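PDB 1UJC: phosphohistidine phosphatase sixA from Escherichia coli, which removes the phosphoryl group from the phosphohistidine of the HPt domain of the ArcB sensor in the multistep His-Asp phosphorelay. Local coordinates for residues Val112-Thr124 with Ala134-Phe146. Sequence-based numbering, arbitrary orientation.
Sequences VGYLVAELCPGET and ASVTLDESGNGTF
Val116 sets CG1 over the face of the Phe146 ring, 4.1 Å from the centroid and only 12° off the ring normal, a CH-pi contact. Its other methyl, CG2, turns to Ala134 CB. With CG anti to the backbone N, Phe146 also presents its ring edge to Glu123, whose OE1 lies 3.6 Å from Phe146 CD2. Carboxylate and ring planes stand 81° apart, and water 3 joins Glu123 OE2 to Phe146 N. Shortened to an alanine here, the side chain would probably deprive that water of the carboxylate oxygen it donates to, weakening the bridge to Phe146 N, and leave the ring edge near CD2 without its carboxylate. The contact lays helix 111-119 against the antiparallel hairpin 133-138/144-150 that ends the mixed sheet of this histidine phosphatase alpha/beta fold; the axes of helix segment 112-119 and strand segment 134-138 come within 10.0 Å. Where the helix stops, Cys120 SG lies against Val136 CG1 of one strand (3.6 Å) and the backbone of the other, near Phe146 N. Gly144 N donates to Leu119 O (2.9 Å, N-H...O 137°), tilted from the carbonyl plane; the CA atoms of Cys120 and Gly144 are 4.5 Å apart here. Leu119 CD2 reaches Leu138 CD1 at 4.4 Å, while Ile5 of strand 2-7 meets both Val116 and Leu119.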
ATOM      1  N   VAL A 112      -6.613   3.355  -3.542  1.00 14.04           N
ATOM      2  CA  VAL A 112      -6.524   2.490  -2.368  1.00 12.30           C
ATOM      3  C   VAL A 112      -7.890   2.115  -1.809  1.00 11.43           C
ATOM      4  O   VAL A 112      -8.116   0.965  -1.429  1.00  9.34           O
ATOM      5  CB  VAL A 112      -5.661   3.135  -1.259  1.00 12.64           C
ATOM      6  CG1 VAL A 112      -4.223   3.261  -1.739  1.00 12.60           C
ATOM      7  CG2 VAL A 112      -6.218   4.496  -0.883  1.00 13.29           C
ATOM      8  N   GLY A 113      -8.802   3.082  -1.767  1.00 11.00           N
ATOM      9  CA  GLY A 113     -10.135   2.808  -1.264  1.00 13.07           C
ATOM     10  C   GLY A 113     -10.889   1.845  -2.168  1.00 14.09           C
ATOM     11  O   GLY A 113     -11.454   0.850  -1.696  1.00 12.56           O
ATOM     12  N   TYR A 114     -10.893   2.137  -3.470  1.00 13.42           N
ATOM     13  CA  TYR A 114     -11.582   1.301  -4.450  1.00 15.44           C
ATOM     14  C   TYR A 114     -10.976  -0.096  -4.529  1.00 13.98           C
ATOM     15  O   TYR A 114     -11.684  -1.076  -4.762  1.00 13.16           O
ATOM     16  CB  TYR A 114     -11.528   1.931  -5.848  1.00 18.19           C
ATOM     17  CG  TYR A 114     -12.101   3.323  -5.939  1.00 23.83           C
ATOM     18  CD1 TYR A 114     -13.345   3.629  -5.389  1.00 25.98           C
ATOM     19  CD2 TYR A 114     -11.404   4.335  -6.597  1.00 26.95           C
ATOM     20  CE1 TYR A 114     -13.879   4.915  -5.491  1.00 28.55           C
ATOM     21  CE2 TYR A 114     -11.929   5.619  -6.705  1.00 29.27           C
ATOM     22  CZ  TYR A 114     -13.167   5.902  -6.152  1.00 29.13           C
ATOM     23  OH  TYR A 114     -13.692   7.171  -6.290  1.00 33.10           O
ATOM     24  N   LEU A 115      -9.662  -0.179  -4.345  1.00 13.19           N
ATOM     25  CA  LEU A 115      -8.973  -1.462  -4.399  1.00 12.66           C
ATOM     26  C   LEU A 115      -9.518  -2.424  -3.353  1.00 12.51           C
ATOM     27  O   LEU A 115      -9.771  -3.591  -3.654  1.00 13.27           O
ATOM     28  CB  LEU A 115      -7.467  -1.272  -4.194  1.00 11.88           C
ATOM     29  CG  LEU A 115      -6.609  -2.536  -4.305  1.00  8.93           C
ATOM     30  CD1 LEU A 115      -6.846  -3.219  -5.645  1.00  9.86           C
ATOM     31  CD2 LEU A 115      -5.148  -2.163  -4.158  1.00 10.30           C
ATOM     32  N   VAL A 116      -9.689  -1.942  -2.122  1.00 11.82           N
ATOM     33  CA  VAL A 116     -10.223  -2.784  -1.057  1.00 11.85           C
ATOM     34  C   VAL A 116     -11.619  -3.290  -1.414  1.00 12.13           C
ATOM     35  O   VAL A 116     -11.918  -4.470  -1.239  1.00 11.46           O
ATOM     36  CB  VAL A 116     -10.307  -2.024   0.288  1.00 10.72           C
ATOM     37  CG1 VAL A 116     -11.023  -2.882   1.330  1.00 10.64           C
ATOM     38  CG2 VAL A 116      -8.914  -1.677   0.778  1.00 10.26           C
ATOM     39  N   ALA A 117     -12.472  -2.395  -1.909  1.00 12.35           N
ATOM     40  CA  ALA A 117     -13.838  -2.768  -2.283  1.00 12.23           C
ATOM     41  C   ALA A 117     -13.814  -3.777  -3.423  1.00 12.37           C
ATOM     42  O   ALA A 117     -14.499  -4.797  -3.374  1.00 13.41           O
ATOM     43  CB  ALA A 117     -14.628  -1.531  -2.698  1.00 10.78           C
ATOM     44  N   GLU A 118     -13.017  -3.481  -4.446  1.00 12.40           N
ATOM     45  CA  GLU A 118     -12.876  -4.358  -5.605  1.00 12.83           C
ATOM     46  C   GLU A 118     -12.445  -5.762  -5.183  1.00 12.90           C
ATOM     47  O   GLU A 118     -12.942  -6.754  -5.707  1.00 11.51           O
ATOM     48  CB  GLU A 118     -11.848  -3.769  -6.573  1.00 15.96           C
ATOM     49  CG  GLU A 118     -11.404  -4.679  -7.712  1.00 19.48           C
ATOM     50  CD  GLU A 118     -12.498  -4.952  -8.720  1.00 23.42           C
ATOM     51  OE1 GLU A 118     -13.465  -4.165  -8.778  1.00 23.64           O
ATOM     52  OE2 GLU A 118     -12.380  -5.947  -9.471  1.00 26.05           O
ATOM     53  N   LEU A 119     -11.518  -5.836  -4.233  1.00 12.54           N
ATOM     54  CA  LEU A 119     -11.021  -7.121  -3.751  1.00 12.57           C
ATOM     55  C   LEU A 119     -11.972  -7.799  -2.768  1.00 11.75           C
ATOM     56  O   LEU A 119     -12.074  -9.029  -2.732  1.00 10.79           O
ATOM     57  CB  LEU A 119      -9.662  -6.931  -3.065  1.00 10.72           C
ATOM     58  CG  LEU A 119      -8.519  -6.325  -3.880  1.00 10.90           C
ATOM     59  CD1 LEU A 119      -7.370  -5.985  -2.946  1.00 12.50           C
ATOM     60  CD2 LEU A 119      -8.068  -7.300  -4.955  1.00 10.89           C
ATOM     61  N   CYS A 120     -12.680  -6.997  -1.980  1.00 11.59           N
ATOM     62  CA  CYS A 120     -13.569  -7.538  -0.959  1.00 12.08           C
ATOM     63  C   CYS A 120     -15.061  -7.303  -1.154  1.00 12.99           C
ATOM     64  O   CYS A 120     -15.542  -6.180  -1.041  1.00 13.34           O
ATOM     65  CB  CYS A 120     -13.161  -6.989   0.409  1.00 11.58           C
ATOM     66  SG  CYS A 120     -11.406  -7.188   0.775  1.00 13.15           S
ATOM     67  N   PRO A 121     -15.813  -8.373  -1.445  1.00 13.95           N
ATOM     68  CA  PRO A 121     -17.259  -8.261  -1.643  1.00 14.03           C
ATOM     69  C   PRO A 121     -17.948  -7.711  -0.393  1.00 14.27           C
ATOM     70  O   PRO A 121     -17.563  -8.038   0.728  1.00 13.94           O
ATOM     71  CB  PRO A 121     -17.672  -9.701  -1.935  1.00 14.71           C
ATOM     72  CG  PRO A 121     -16.481 -10.237  -2.665  1.00 12.77           C
ATOM     73  CD  PRO A 121     -15.336  -9.715  -1.826  1.00 12.20           C
ATOM     74  N   GLY A 122     -18.956  -6.867  -0.594  1.00 13.87           N
ATOM     75  CA  GLY A 122     -19.696  -6.306   0.527  1.00 14.40           C
ATOM     76  C   GLY A 122     -19.077  -5.101   1.211  1.00 14.92           C
ATOM     77  O   GLY A 122     -19.681  -4.523   2.113  1.00 15.18           O
ATOM     78  N   GLU A 123     -17.883  -4.711   0.783  1.00 14.05           N
ATOM     79  CA  GLU A 123     -17.204  -3.575   1.394  1.00 14.04           C
ATOM     80  C   GLU A 123     -17.297  -2.320   0.544  1.00 14.37           C
ATOM     81  O   GLU A 123     -17.206  -2.381  -0.681  1.00 14.84           O
ATOM     82  CB  GLU A 123     -15.719  -3.888   1.609  1.00 13.83           C
ATOM     83  CG  GLU A 123     -15.423  -5.089   2.482  1.00 14.48           C
ATOM     84  CD  GLU A 123     -15.813  -4.883   3.933  1.00 17.05           C
ATOM     85  OE1 GLU A 123     -15.946  -3.712   4.367  1.00 16.34           O
ATOM     86  OE2 GLU A 123     -15.965  -5.898   4.643  1.00 14.17           O
ATOM     87  N   THR A 124     -17.493  -1.184   1.204  1.00 14.86           N
ATOM     88  CA  THR A 124     -17.531   0.100   0.514  1.00 14.83           C
ATOM     89  C   THR A 124     -16.097   0.628   0.596  1.00 14.66           C
ATOM     90  O   THR A 124     -15.313   0.193   1.442  1.00 14.04           O
ATOM     91  CB  THR A 124     -18.476   1.105   1.211  1.00 14.75           C
ATOM     92  OG1 THR A 124     -18.085   1.256   2.580  1.00 15.93           O
ATOM     93  CG2 THR A 124     -19.913   0.618   1.153  1.00 15.98           C
ATOM     94  N   ALA A 134      -4.327  -0.994   5.080  1.00 13.53           N
ATOM     95  CA  ALA A 134      -5.483  -1.876   5.105  1.00 12.65           C
ATOM     96  C   ALA A 134      -4.991  -3.299   4.891  1.00 12.45           C
ATOM     97  O   ALA A 134      -4.151  -3.551   4.023  1.00 12.55           O
ATOM     98  CB  ALA A 134      -6.463  -1.490   4.014  1.00 12.62           C
ATOM     99  N   SER A 135      -5.506  -4.222   5.693  1.00 11.33           N
ATOM    100  CA  SER A 135      -5.136  -5.628   5.595  1.00 11.56           C
ATOM    101  C   SER A 135      -6.248  -6.404   4.919  1.00 11.32           C
ATOM    102  O   SER A 135      -7.400  -6.352   5.339  1.00  9.61           O
ATOM    103  CB  SER A 135      -4.895  -6.224   6.976  1.00 10.49           C
ATOM    104  OG  SER A 135      -4.935  -7.636   6.905  1.00 13.11           O
ATOM    105  N   VAL A 136      -5.883  -7.137   3.877  1.00 10.66           N
ATOM    106  CA  VAL A 136      -6.836  -7.925   3.117  1.00 12.07           C
ATOM    107  C   VAL A 136      -6.286  -9.316   2.871  1.00 11.94           C
ATOM    108  O   VAL A 136      -5.158  -9.465   2.419  1.00 14.44           O
ATOM    109  CB  VAL A 136      -7.111  -7.282   1.736  1.00 11.72           C
ATOM    110  CG1 VAL A 136      -7.972  -8.205   0.889  1.00 13.06           C
ATOM    111  CG2 VAL A 136      -7.786  -5.927   1.915  1.00 10.75           C
ATOM    112  N   THR A 137      -7.079 -10.333   3.175  1.00 12.29           N
ATOM    113  CA  THR A 137      -6.653 -11.699   2.917  1.00 11.87           C
ATOM    114  C   THR A 137      -7.318 -12.077   1.604  1.00 12.55           C
ATOM    115  O   THR A 137      -8.545 -12.103   1.512  1.00 12.58           O
ATOM    116  CB  THR A 137      -7.114 -12.657   4.015  1.00 11.82           C
ATOM    117  OG1 THR A 137      -6.461 -12.319   5.243  1.00 10.01           O
ATOM    118  CG2 THR A 137      -6.781 -14.095   3.637  1.00 13.37           C
ATOM    119  N   LEU A 138      -6.505 -12.345   0.588  1.00 12.36           N
ATOM    120  CA  LEU A 138      -7.019 -12.685  -0.734  1.00 13.31           C
ATOM    121  C   LEU A 138      -6.801 -14.150  -1.087  1.00 14.17           C
ATOM    122  O   LEU A 138      -5.707 -14.692  -0.894  1.00 14.25           O
ATOM    123  CB  LEU A 138      -6.344 -11.806  -1.787  1.00 12.97           C
ATOM    124  CG  LEU A 138      -6.817 -11.868  -3.243  1.00 14.07           C
ATOM    125  CD1 LEU A 138      -8.257 -11.365  -3.366  1.00 12.62           C
ATOM    126  CD2 LEU A 138      -5.890 -11.009  -4.086  1.00 14.37           C
ATOM    127  N   ASP A 139      -7.840 -14.792  -1.607  1.00 14.19           N
ATOM    128  CA  ASP A 139      -7.713 -16.184  -1.997  1.00 15.95           C
ATOM    129  C   ASP A 139      -7.485 -16.298  -3.505  1.00 15.86           C
ATOM    130  O   ASP A 139      -7.544 -15.305  -4.238  1.00 16.26           O
ATOM    131  CB  ASP A 139      -8.932 -17.006  -1.537  1.00 15.74           C
ATOM    132  CG  ASP A 139     -10.174 -16.778  -2.380  1.00 18.00           C
ATOM    133  OD1 ASP A 139     -11.266 -17.174  -1.909  1.00 18.09           O
ATOM    134  OD2 ASP A 139     -10.073 -16.231  -3.499  1.00 15.68           O
ATOM    135  N   GLU A 140      -7.215 -17.516  -3.949  1.00 16.09           N
ATOM    136  CA  GLU A 140      -6.919 -17.802  -5.346  1.00 19.05           C
ATOM    137  C   GLU A 140      -7.994 -17.420  -6.370  1.00 17.68           C
ATOM    138  O   GLU A 140      -7.694 -17.226  -7.549  1.00 16.56           O
ATOM    139  CB  GLU A 140      -6.569 -19.283  -5.473  1.00 20.60           C
ATOM    140  CG  GLU A 140      -5.629 -19.788  -4.363  1.00 25.25           C
ATOM    141  CD  GLU A 140      -6.315 -19.936  -2.998  1.00 28.56           C
ATOM    142  OE1 GLU A 140      -7.406 -20.542  -2.949  1.00 30.23           O
ATOM    143  OE2 GLU A 140      -5.759 -19.462  -1.973  1.00 26.98           O
ATOM    144  N   SER A 141      -9.239 -17.299  -5.924  1.00 18.40           N
ATOM    145  CA  SER A 141     -10.326 -16.938  -6.826  1.00 17.79           C
ATOM    146  C   SER A 141     -10.594 -15.439  -6.816  1.00 18.69           C
ATOM    147  O   SER A 141     -11.606 -14.978  -7.338  1.00 20.21           O
ATOM    148  CB  SER A 141     -11.594 -17.709  -6.459  1.00 18.16           C
ATOM    149  OG  SER A 141     -11.402 -19.097  -6.683  1.00 19.46           O
ATOM    150  N   GLY A 142      -9.676 -14.683  -6.220  1.00 18.69           N
ATOM    151  CA  GLY A 142      -9.824 -13.238  -6.165  1.00 18.58           C
ATOM    152  C   GLY A 142     -10.767 -12.753  -5.083  1.00 18.56           C
ATOM    153  O   GLY A 142     -11.145 -11.587  -5.068  1.00 19.33           O
ATOM    154  N   ASN A 143     -11.147 -13.641  -4.171  1.00 18.38           N
ATOM    155  CA  ASN A 143     -12.056 -13.265  -3.102  1.00 19.59           C
ATOM    156  C   ASN A 143     -11.265 -12.804  -1.880  1.00 17.66           C
ATOM    157  O   ASN A 143     -10.523 -13.581  -1.272  1.00 17.38           O
ATOM    158  CB  ASN A 143     -12.955 -14.443  -2.739  1.00 22.79           C
ATOM    159  CG  ASN A 143     -14.373 -14.014  -2.437  1.00 28.75           C
ATOM    160  OD1 ASN A 143     -15.261 -14.849  -2.228  1.00 33.08           O
ATOM    161  ND2 ASN A 143     -14.600 -12.705  -2.417  1.00 29.09           N
ATOM    162  N   GLY A 144     -11.427 -11.535  -1.528  1.00 15.69           N
ATOM    163  CA  GLY A 144     -10.700 -10.994  -0.400  1.00 13.80           C
ATOM    164  C   GLY A 144     -11.561 -10.623   0.784  1.00 12.98           C
ATOM    165  O   GLY A 144     -12.731 -10.273   0.640  1.00 12.31           O
ATOM    166  N   THR A 145     -10.956 -10.701   1.961  1.00 12.94           N
ATOM    167  CA  THR A 145     -11.617 -10.374   3.214  1.00 13.69           C
ATOM    168  C   THR A 145     -10.911  -9.168   3.828  1.00 13.47           C
ATOM    169  O   THR A 145      -9.686  -9.169   3.962  1.00 12.27           O
ATOM    170  CB  THR A 145     -11.521 -11.550   4.193  1.00 14.61           C
ATOM    171  OG1 THR A 145     -12.293 -12.646   3.691  1.00 18.00           O
ATOM    172  CG2 THR A 145     -12.030 -11.153   5.558  1.00 18.43           C
ATOM    173  N   PHE A 146     -11.684  -8.145   4.187  1.00 12.02           N
ATOM    174  CA  PHE A 146     -11.146  -6.929   4.799  1.00 13.09           C
ATOM    175  C   PHE A 146     -10.978  -7.175   6.302  1.00 13.36           C
ATOM    176  O   PHE A 146     -11.943  -7.120   7.068  1.00 12.26           O
ATOM    177  CB  PHE A 146     -12.105  -5.760   4.538  1.00 14.15           C
ATOM    178  CG  PHE A 146     -11.592  -4.422   4.994  1.00 14.79           C
ATOM    179  CD1 PHE A 146     -10.229  -4.193   5.164  1.00 13.41           C
ATOM    180  CD2 PHE A 146     -12.481  -3.374   5.217  1.00 16.05           C
ATOM    181  CE1 PHE A 146      -9.756  -2.948   5.550  1.00 12.54           C
ATOM    182  CE2 PHE A 146     -12.020  -2.116   5.603  1.00 15.96           C
ATOM    183  CZ  PHE A 146     -10.651  -1.903   5.771  1.00 17.44           C
TER
HETATM  184  O   HOH W   1     -13.803  -9.983  -5.450  1.00 24.11           O
HETATM  185  O   HOH W   2     -15.500  -9.698   1.687  1.00 16.19           O
HETATM  186  O   HOH W   3     -14.824  -8.273   4.205  1.00 18.65           O